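PDB 4NNB: OBCA, Oxalate Biosynthetic Component A from Burkholderia glumae, which belongs to a family of TIM-barrel proteins and carries, beside an N-terminal domain, a barrel that binds a magnesium ion and an oxaloacetate ion. Local coordinates for residues M264-E269 against A305-S310; D256-I261 against L274-S279. One frame throughout, in Å; residues are numbered along the deposited sequence.

Contact 1: M264-E269 against A305-S310; sequences MVKKRE and APEVAS. With OAA (oxaloacetate ion), chain C.
Lys266 and Glu307 meet in a salt bridge, the whole of the direct contact here: NZ of Lys266 lies 2.6 Å from OE2 of Glu307. The ammonium group reaches the carboxylate on its syn side, 21° out of the carboxylate plane. It sits well off the other oxygen, OE1 of Glu307 being 4.0 Å from NZ of Lys266, so the bridge is one-pronged. The two side chains approach from opposite directions and bridge backbones lying far apart, since even the nearest alpha carbons, those of Lys266 and Pro306, are 10.9 Å from each other. A long, flexible lysine suits this job: its chain bends once, at chi2 (-75°), and then runs out extended to its nitrogen.

The second shell fixes both ends. NZ of Lys266 also donates to the backbone oxygen of Ala272, in the loop between the helix and strand 273-276. Arg520 joins OE2 of Glu307 in a second salt bridge, so that this oxygen answers two positive charges and would probably stay ionised although buried. OE1 of Glu307 accepts from the backbone N of Leu274, which settles the rotation of the carboxylate against the neighbouring strand.

Farther along, Ser310 gives its OG hydrogen to O1 of the oxaloacetate ion, at 2.5 Å. The salt bridge thus ties the C-terminal part of helix 255-268 to the residue leading into strand 308-311. The setting is a TIM barrel, in which outer helices surround parallel strands and the ligand sits at the strands' C-terminal ends.

Contact 2: D256-I261 against L274-S279; sequences DDYDAI and LNLSTS. With OAA (oxaloacetate ion), chain C.
The ring of Tyr258 carries Leu276 on one face and a water at its edge. CG of Leu276 lies 4.1 Å from the centroid of the Tyr258 ring and 29° off the normal, a CH-pi contact over the face. CG of Leu276 comes nearest to CE1 of Tyr258, at 3.6 Å, while CD2 of Leu276 sits over the same face toward the rim. The two side chains run antiparallel past one another, with the leucine branch lying over the CD1-CE1 side of the ring. His295 also meets the ring, with its plane turned by about 45°.

Tyrosine suits the place because its flat, apolar body packs against the strand while its hydroxyl can work beyond it. That water lies in the ring plane, 2.7 Å from OH of Tyr258, and donates to the backbone O of Ser277 at 2.9 Å, so helix and strand end are joined through solvent as well as by packing. NE2 of His295 is also hydrogen-bonded to O of Ser277.

Past Leu276 the chain leaves the strand in an ST turn: OG of Ser277 accepts from the backbone N of Ser279 at 3.1 Å, with an N-H...O angle of 158°. The Ser277 hydroxyl points away from its own backbone N (chi1 177°) and gives its hydrogen to O2 of the oxaloacetate ion, 2.8 Å from OG. Ser279 OG likewise donates to O5 of the ion, and is itself hydrogen-bonded to the backbone N of Arg281. Serine suits position 277 because its short hydroxyl can both accept from the turn's N-H and donate to the ligand; the side chain of Ser277 lies about 4 Å from the magnesium ion. This is the arrangement seen in TIM barrels, with ligand-binding residues in the loops at the C-terminal ends of the strands.

Overall arrangement
Contacts 1 and 2 share helix 255-268, each using a different part of it, and their strands 273-276 and 308-311 are parallel neighbours in the barrel sheet. Their centres lie 8 Å apart, and along the chain their segments alternate. The strands are joined by backbone, with Ser310 N 2.9 Å from Leu276 O, and just beyond by a probable hydrogen bond between Ser310 O and Thr278 OG1, at 2.6 Å. That pairing sets Ser310 beside Ser277, where both bind one carboxylate of the oxaloacetate ion (O1 and O2), while Ser279 binds O5 of the other. Arg281 and Tyr324 add further hydrogen bonds, while His224, His226 and Glu475 hold the magnesium ion.

Contact 1: M264-E269 against A305-S310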
ATOM      1  N   MET A 264      12.039  14.331 -13.199  1.00 29.16           N
ATOM      2  CA  MET A 264      11.753  13.269 -14.167  1.00 34.05           C
ATOM      3  C   MET A 264      10.253  13.197 -14.437  1.00 31.44           C
ATOM      4  O   MET A 264       9.822  13.087 -15.589  1.00 27.80           O
ATOM      5  CB  MET A 264      12.335  11.917 -13.732  1.00 31.54           C
ATOM      6  CG  MET A 264      13.863  11.873 -13.819  1.00 33.33           C
ATOM      7  SD  MET A 264      14.587  10.255 -13.484  1.00 46.31           S
ATOM      8  CE  MET A 264      13.633   9.757 -12.084  1.00 35.30           C
ATOM      9  N   VAL A 265       9.457  13.312 -13.381  1.00 24.87           N
ATOM     10  CA  VAL A 265       8.003  13.362 -13.537  1.00 30.44           C
ATOM     11  C   VAL A 265       7.580  14.589 -14.330  1.00 32.24           C
ATOM     12  O   VAL A 265       6.814  14.489 -15.296  1.00 29.66           O
ATOM     13  CB  VAL A 265       7.279  13.355 -12.159  1.00 27.30           C
ATOM     14  CG1 VAL A 265       5.809  13.699 -12.317  1.00 26.23           C
ATOM     15  CG2 VAL A 265       7.423  12.002 -11.514  1.00 22.87           C
ATOM     16  N   LYS A 266       8.088  15.748 -13.922  1.00 27.21           N
ATOM     17  CA  LYS A 266       7.684  17.011 -14.527  1.00 28.25           C
ATOM     18  C   LYS A 266       8.085  17.145 -15.997  1.00 29.06           C
ATOM     19  O   LYS A 266       7.424  17.844 -16.764  1.00 28.52           O
ATOM     20  CB  LYS A 266       8.240  18.185 -13.718  1.00 31.18           C
ATOM     21  CG  LYS A 266       7.582  18.356 -12.348  1.00 31.76           C
ATOM     22  CD  LYS A 266       6.204  18.961 -12.475  1.00 32.66           C
ATOM     23  CE  LYS A 266       5.594  19.197 -11.105  1.00 31.74           C
ATOM     24  NZ  LYS A 266       4.652  20.317 -11.209  1.00 40.21           N
ATOM     25  N   LYS A 267       9.153  16.474 -16.401  1.00 30.64           N
ATOM     26  CA  LYS A 267       9.534  16.520 -17.812  1.00 33.69           C
ATOM     27  C   LYS A 267       8.463  15.859 -18.685  1.00 33.57           C
ATOM     28  O   LYS A 267       8.196  16.300 -19.801  1.00 34.29           O
ATOM     29  CB  LYS A 267      10.894  15.858 -18.039  1.00 35.04           C
ATOM     30  CG  LYS A 267      11.333  15.885 -19.505  1.00 44.73           C
ATOM     31  CD  LYS A 267      12.827  15.659 -19.660  1.00 50.78           C
ATOM     32  CE  LYS A 267      13.250  15.798 -21.125  1.00 56.42           C
ATOM     33  NZ  LYS A 267      14.730  15.919 -21.266  1.00 59.51           N
ATOM     34  N   ARG A 268       7.827  14.818 -18.160  1.00 32.19           N
ATOM     35  CA  ARG A 268       6.851  14.079 -18.946  1.00 35.56           C
ATOM     36  C   ARG A 268       5.432  14.587 -18.721  1.00 35.51           C
ATOM     37  O   ARG A 268       4.640  14.679 -19.663  1.00 30.97           O
ATOM     38  CB  ARG A 268       6.973  12.577 -18.662  1.00 34.65           C
ATOM     39  CG  ARG A 268       8.373  12.046 -18.967  1.00 34.71           C
ATOM     40  CD  ARG A 268       8.529  10.570 -18.623  1.00 36.58           C
ATOM     41  NE  ARG A 268       7.509   9.729 -19.259  1.00 37.09           N
ATOM     42  CZ  ARG A 268       7.263   8.456 -18.940  1.00 41.53           C
ATOM     43  NH1 ARG A 268       7.954   7.851 -17.986  1.00 38.43           N
ATOM     44  NH2 ARG A 268       6.316   7.782 -19.577  1.00 42.69           N
ATOM     45  N   GLU A 269       5.115  14.931 -17.478  1.00 31.12           N
ATOM     46  CA  GLU A 269       3.814  15.496 -17.161  1.00 29.83           C
ATOM     47  C   GLU A 269       4.002  16.720 -16.278  1.00 32.56           C
ATOM     48  O   GLU A 269       4.021  16.602 -15.048  1.00 31.39           O
ATOM     49  CB  GLU A 269       2.946  14.468 -16.431  1.00 32.20           C
ATOM     50  CG  GLU A 269       2.448  13.317 -17.298  1.00 33.98           C
ATOM     51  CD  GLU A 269       1.281  13.708 -18.194  1.00 30.92           C
ATOM     52  OE1 GLU A 269       0.694  14.795 -17.991  1.00 33.24           O
ATOM     53  OE2 GLU A 269       0.936  12.910 -19.087  1.00 35.60           O
ATOM     54  N   ALA A 305       8.390  24.652  -5.636  1.00 30.25           N
ATOM     55  CA  ALA A 305       8.409  23.686  -4.545  1.00 31.74           C
ATOM     56  C   ALA A 305       7.322  22.632  -4.809  1.00 29.91           C
ATOM     57  O   ALA A 305       6.470  22.836  -5.678  1.00 28.66           O
ATOM     58  CB  ALA A 305       8.169  24.400  -3.218  1.00 29.86           C
ATOM     59  N   PRO A 306       7.345  21.496  -4.081  1.00 26.56           N
ATOM     60  CA  PRO A 306       6.255  20.530  -4.299  1.00 28.26           C
ATOM     61  C   PRO A 306       4.886  21.158  -4.021  1.00 28.90           C
ATOM     62  O   PRO A 306       4.771  22.016  -3.134  1.00 26.40           O
ATOM     63  CB  PRO A 306       6.558  19.416  -3.280  1.00 24.10           C
ATOM     64  CG  PRO A 306       8.047  19.467  -3.119  1.00 25.89           C
ATOM     65  CD  PRO A 306       8.389  20.958  -3.189  1.00 26.87           C
ATOM     66  N   GLU A 307       3.873  20.750  -4.782  1.00 26.15           N
ATOM     67  CA  GLU A 307       2.547  21.355  -4.689  1.00 26.23           C
ATOM     68  C   GLU A 307       1.892  21.084  -3.335  1.00 25.47           C
ATOM     69  O   GLU A 307       1.216  21.943  -2.771  1.00 22.75           O
ATOM     70  CB  GLU A 307       1.625  20.816  -5.794  1.00 27.23           C
ATOM     71  CG  GLU A 307       1.929  21.324  -7.220  1.00 29.33           C
ATOM     72  CD  GLU A 307       3.116  20.627  -7.882  1.00 30.56           C
ATOM     73  OE1 GLU A 307       3.601  19.587  -7.372  1.00 26.24           O
ATOM     74  OE2 GLU A 307       3.566  21.118  -8.937  1.00 29.49           O
ATOM     75  N   VAL A 308       2.075  19.866  -2.844  1.00 23.17           N
ATOM     76  CA  VAL A 308       1.387  19.393  -1.653  1.00 23.61           C
ATOM     77  C   VAL A 308       2.382  18.567  -0.855  1.00 23.40           C
ATOM     78  O   VAL A 308       3.313  17.994  -1.425  1.00 21.70           O
ATOM     79  CB  VAL A 308       0.147  18.542  -2.035  1.00 23.96           C
ATOM     80  CG1 VAL A 308      -0.545  17.931  -0.800  1.00 20.05           C
ATOM     81  CG2 VAL A 308      -0.855  19.384  -2.837  1.00 23.59           C
ATOM     82  N   ALA A 309       2.217  18.532   0.463  1.00 23.40           N
ATOM     83  CA  ALA A 309       2.969  17.575   1.265  1.00 23.42           C
ATOM     84  C   ALA A 309       2.161  17.208   2.493  1.00 24.27           C
ATOM     85  O   ALA A 309       1.373  18.007   3.001  1.00 23.25           O
ATOM     86  CB  ALA A 309       4.326  18.121   1.660  1.00 18.14           C
ATOM     87  N   SER A 310       2.369  16.000   2.994  1.00 21.56           N
ATOM     88  CA  SER A 310       1.543  15.540   4.094  1.00 21.31           C
ATOM     89  C   SER A 310       1.927  16.211   5.429  1.00 24.48           C
ATOM     90  O   SER A 310       3.081  16.588   5.650  1.00 23.11           O
ATOM     91  CB  SER A 310       1.583  14.014   4.191  1.00 22.60           C
ATOM     92  OG  SER A 310       2.853  13.562   4.611  1.00 28.59           O
TER
HETATM   93  O1  OAA C 602       2.171  11.476   5.825  1.00 34.84           O
HETATM   94  O2  OAA C 602       2.375   9.976   4.134  1.00 27.38           O
HETATM   95  O4  OAA C 602       1.635   5.573   6.876  1.00 33.56           O
HETATM   96  O5  OAA C 602       2.739   7.157   8.125  1.00 36.32           O
HETATM   97  O3  OAA C 602       2.118   7.335   4.691  1.00 31.31           O
HETATM   98  C1  OAA C 602       2.104  10.246   5.382  1.00 29.88           C
HETATM   99  C2  OAA C 602       1.704   9.154   6.350  1.00 29.72           C
HETATM  100  C3  OAA C 602       2.017   7.737   5.922  1.00 28.77           C
HETATM  101  C4  OAA C 602       2.149   6.768   7.030  1.00 25.58           C

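Contact 2: D256-I261 against L274-S279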
ATOM      1  N   ASP A 256      18.121  12.429  -2.367  1.00 29.07           N
ATOM      2  CA  ASP A 256      18.640  12.234  -3.718  1.00 30.87           C
ATOM      3  C   ASP A 256      17.568  11.614  -4.616  1.00 30.02           C
ATOM      4  O   ASP A 256      17.498  11.930  -5.802  1.00 30.40           O
ATOM      5  CB  ASP A 256      19.897  11.358  -3.717  1.00 34.49           C
ATOM      6  CG  ASP A 256      21.102  12.059  -3.120  1.00 37.58           C
ATOM      7  OD1 ASP A 256      21.123  13.304  -3.070  1.00 39.29           O
ATOM      8  OD2 ASP A 256      22.033  11.353  -2.699  1.00 40.33           O
ATOM      9  N   ASP A 257      16.729  10.745  -4.057  1.00 26.27           N
ATOM     10  CA  ASP A 257      15.634  10.159  -4.846  1.00 28.84           C
ATOM     11  C   ASP A 257      14.675  11.235  -5.349  1.00 28.12           C
ATOM     12  O   ASP A 257      14.335  11.279  -6.537  1.00 28.74           O
ATOM     13  CB  ASP A 257      14.883   9.081  -4.051  1.00 26.86           C
ATOM     14  CG  ASP A 257      15.666   7.785  -3.939  1.00 32.19           C
ATOM     15  OD1 ASP A 257      16.757   7.729  -4.521  1.00 33.59           O
ATOM     16  OD2 ASP A 257      15.199   6.826  -3.276  1.00 30.91           O
ATOM     17  N   TYR A 258      14.250  12.127  -4.458  1.00 25.36           N
ATOM     18  CA  TYR A 258      13.356  13.204  -4.872  1.00 25.80           C
ATOM     19  C   TYR A 258      14.008  14.174  -5.857  1.00 26.74           C
ATOM     20  O   TYR A 258      13.340  14.711  -6.726  1.00 23.98           O
ATOM     21  CB  TYR A 258      12.774  13.943  -3.654  1.00 24.90           C
ATOM     22  CG  TYR A 258      11.655  13.162  -2.999  1.00 23.10           C
ATOM     23  CD1 TYR A 258      10.504  12.854  -3.712  1.00 26.49           C
ATOM     24  CD2 TYR A 258      11.748  12.731  -1.687  1.00 22.13           C
ATOM     25  CE1 TYR A 258       9.472  12.142  -3.138  1.00 24.45           C
ATOM     26  CE2 TYR A 258      10.712  12.019  -1.093  1.00 23.50           C
ATOM     27  CZ  TYR A 258       9.580  11.730  -1.825  1.00 24.03           C
ATOM     28  OH  TYR A 258       8.548  11.014  -1.258  1.00 21.83           O
ATOM     29  N   ASP A 259      15.312  14.394  -5.727  1.00 29.11           N
ATOM     30  CA  ASP A 259      16.033  15.250  -6.678  1.00 30.91           C
ATOM     31  C   ASP A 259      15.925  14.689  -8.092  1.00 29.57           C
ATOM     32  O   ASP A 259      15.950  15.434  -9.077  1.00 32.30           O
ATOM     33  CB  ASP A 259      17.509  15.355  -6.290  1.00 30.29           C
ATOM     34  CG  ASP A 259      17.746  16.323  -5.145  1.00 31.84           C
ATOM     35  OD1 ASP A 259      16.791  17.032  -4.749  1.00 30.82           O
ATOM     36  OD2 ASP A 259      18.897  16.381  -4.668  1.00 30.88           O
ATOM     37  N   ALA A 260      15.787  13.372  -8.172  1.00 28.12           N
ATOM     38  CA  ALA A 260      15.607  12.684  -9.447  1.00 32.31           C
ATOM     39  C   ALA A 260      14.127  12.642  -9.839  1.00 29.60           C
ATOM     40  O   ALA A 260      13.760  13.017 -10.959  1.00 28.93           O
ATOM     41  CB  ALA A 260      16.188  11.277  -9.374  1.00 30.34           C
ATOM     42  N   ILE A 261      13.275  12.214  -8.908  1.00 28.41           N
ATOM     43  CA  ILE A 261      11.851  12.024  -9.207  1.00 29.90           C
ATOM     44  C   ILE A 261      11.127  13.293  -9.648  1.00 27.44           C
ATOM     45  O   ILE A 261      10.414  13.280 -10.655  1.00 27.54           O
ATOM     46  CB  ILE A 261      11.090  11.365  -8.023  1.00 27.60           C
ATOM     47  CG1 ILE A 261      11.617   9.950  -7.792  1.00 23.41           C
ATOM     48  CG2 ILE A 261       9.594  11.344  -8.281  1.00 24.59           C
ATOM     49  CD1 ILE A 261      11.385   9.402  -6.380  1.00 26.43           C
ATOM     50  N   LEU A 274       2.355  16.795  -7.208  1.00 23.67           N
ATOM     51  CA  LEU A 274       3.059  15.882  -6.324  1.00 25.51           C
ATOM     52  C   LEU A 274       2.762  16.195  -4.857  1.00 22.42           C
ATOM     53  O   LEU A 274       2.835  17.352  -4.414  1.00 22.29           O
ATOM     54  CB  LEU A 274       4.561  15.911  -6.609  1.00 25.82           C
ATOM     55  CG  LEU A 274       5.004  15.416  -7.997  1.00 30.69           C
ATOM     56  CD1 LEU A 274       6.515  15.189  -8.009  1.00 30.58           C
ATOM     57  CD2 LEU A 274       4.257  14.144  -8.440  1.00 26.58           C
ATOM     58  N   ASN A 275       2.389  15.152  -4.129  1.00 22.34           N
ATOM     59  CA  ASN A 275       2.072  15.216  -2.704  1.00 20.15           C
ATOM     60  C   ASN A 275       3.147  14.402  -1.955  1.00 22.29           C
ATOM     61  O   ASN A 275       3.091  13.164  -1.887  1.00 19.64           O
ATOM     62  CB  ASN A 275       0.646  14.655  -2.504  1.00 19.12           C
ATOM     63  CG  ASN A 275       0.233  14.539  -1.037  1.00 22.91           C
ATOM     64  OD1 ASN A 275       1.042  14.713  -0.122  1.00 23.26           O
ATOM     65  ND2 ASN A 275      -1.042  14.229  -0.814  1.00 20.36           N
ATOM     66  N   LEU A 276       4.144  15.091  -1.408  1.00 18.53           N
ATOM     67  CA  LEU A 276       5.266  14.386  -0.796  1.00 20.92           C
ATOM     68  C   LEU A 276       4.987  13.992   0.658  1.00 21.75           C
ATOM     69  O   LEU A 276       4.599  14.822   1.480  1.00 20.11           O
ATOM     70  CB  LEU A 276       6.560  15.203  -0.905  1.00 24.42           C
ATOM     71  CG  LEU A 276       7.429  14.997  -2.154  1.00 31.74           C
ATOM     72  CD1 LEU A 276       6.615  14.921  -3.434  1.00 24.72           C
ATOM     73  CD2 LEU A 276       8.541  16.030  -2.267  1.00 21.34           C
ATOM     74  N   SER A 277       5.185  12.717   0.971  1.00 19.95           N
ATOM     75  CA  SER A 277       5.087  12.272   2.361  1.00 21.36           C
ATOM     76  C   SER A 277       6.188  12.868   3.240  1.00 22.58           C
ATOM     77  O   SER A 277       7.369  12.830   2.891  1.00 21.71           O
ATOM     78  CB  SER A 277       5.155  10.753   2.454  1.00 21.50           C
ATOM     79  OG  SER A 277       5.137  10.352   3.810  1.00 23.47           O
ATOM     80  N   THR A 278       5.795  13.382   4.395  1.00 22.61           N
ATOM     81  CA  THR A 278       6.761  13.854   5.385  1.00 19.89           C
ATOM     82  C   THR A 278       6.832  12.880   6.548  1.00 22.70           C
ATOM     83  O   THR A 278       7.430  13.165   7.588  1.00 21.84           O
ATOM     84  CB  THR A 278       6.366  15.228   5.906  1.00 20.81           C
ATOM     85  OG1 THR A 278       5.076  15.147   6.515  1.00 20.53           O
ATOM     86  CG2 THR A 278       6.326  16.234   4.738  1.00 22.60           C
ATOM     87  N   SER A 279       6.215  11.724   6.365  1.00 20.55           N
ATOM     88  CA  SER A 279       6.123  10.729   7.431  1.00 24.53           C
ATOM     89  C   SER A 279       7.479  10.098   7.798  1.00 26.34           C
ATOM     90  O   SER A 279       8.332   9.886   6.928  1.00 21.89           O
ATOM     91  CB  SER A 279       5.131   9.647   7.004  1.00 23.95           C
ATOM     92  OG  SER A 279       5.190   8.545   7.870  1.00 26.36           O
TER
HETATM   93  O1  OAA C 602       2.171  11.476   5.825  1.00 34.84           O
HETATM   94  O2  OAA C 602       2.375   9.976   4.134  1.00 27.38           O
HETATM   95  O4  OAA C 602       1.635   5.573   6.876  1.00 33.56           O
HETATM   96  O5  OAA C 602       2.739   7.157   8.125  1.00 36.32           O
HETATM   97  O3  OAA C 602       2.118   7.335   4.691  1.00 31.31           O
HETATM   98  C1  OAA C 602       2.104  10.246   5.382  1.00 29.88           C
HETATM   99  C2  OAA C 602       1.704   9.154   6.350  1.00 29.72           C
HETATM  100  C3  OAA C 602       2.017   7.737   5.922  1.00 28.77           C
HETATM  101  C4  OAA C 602       2.149   6.768   7.030  1.00 25.58           C
HETATM  102  O   HOH W   1       8.869  10.837   1.407  1.00 24.80           O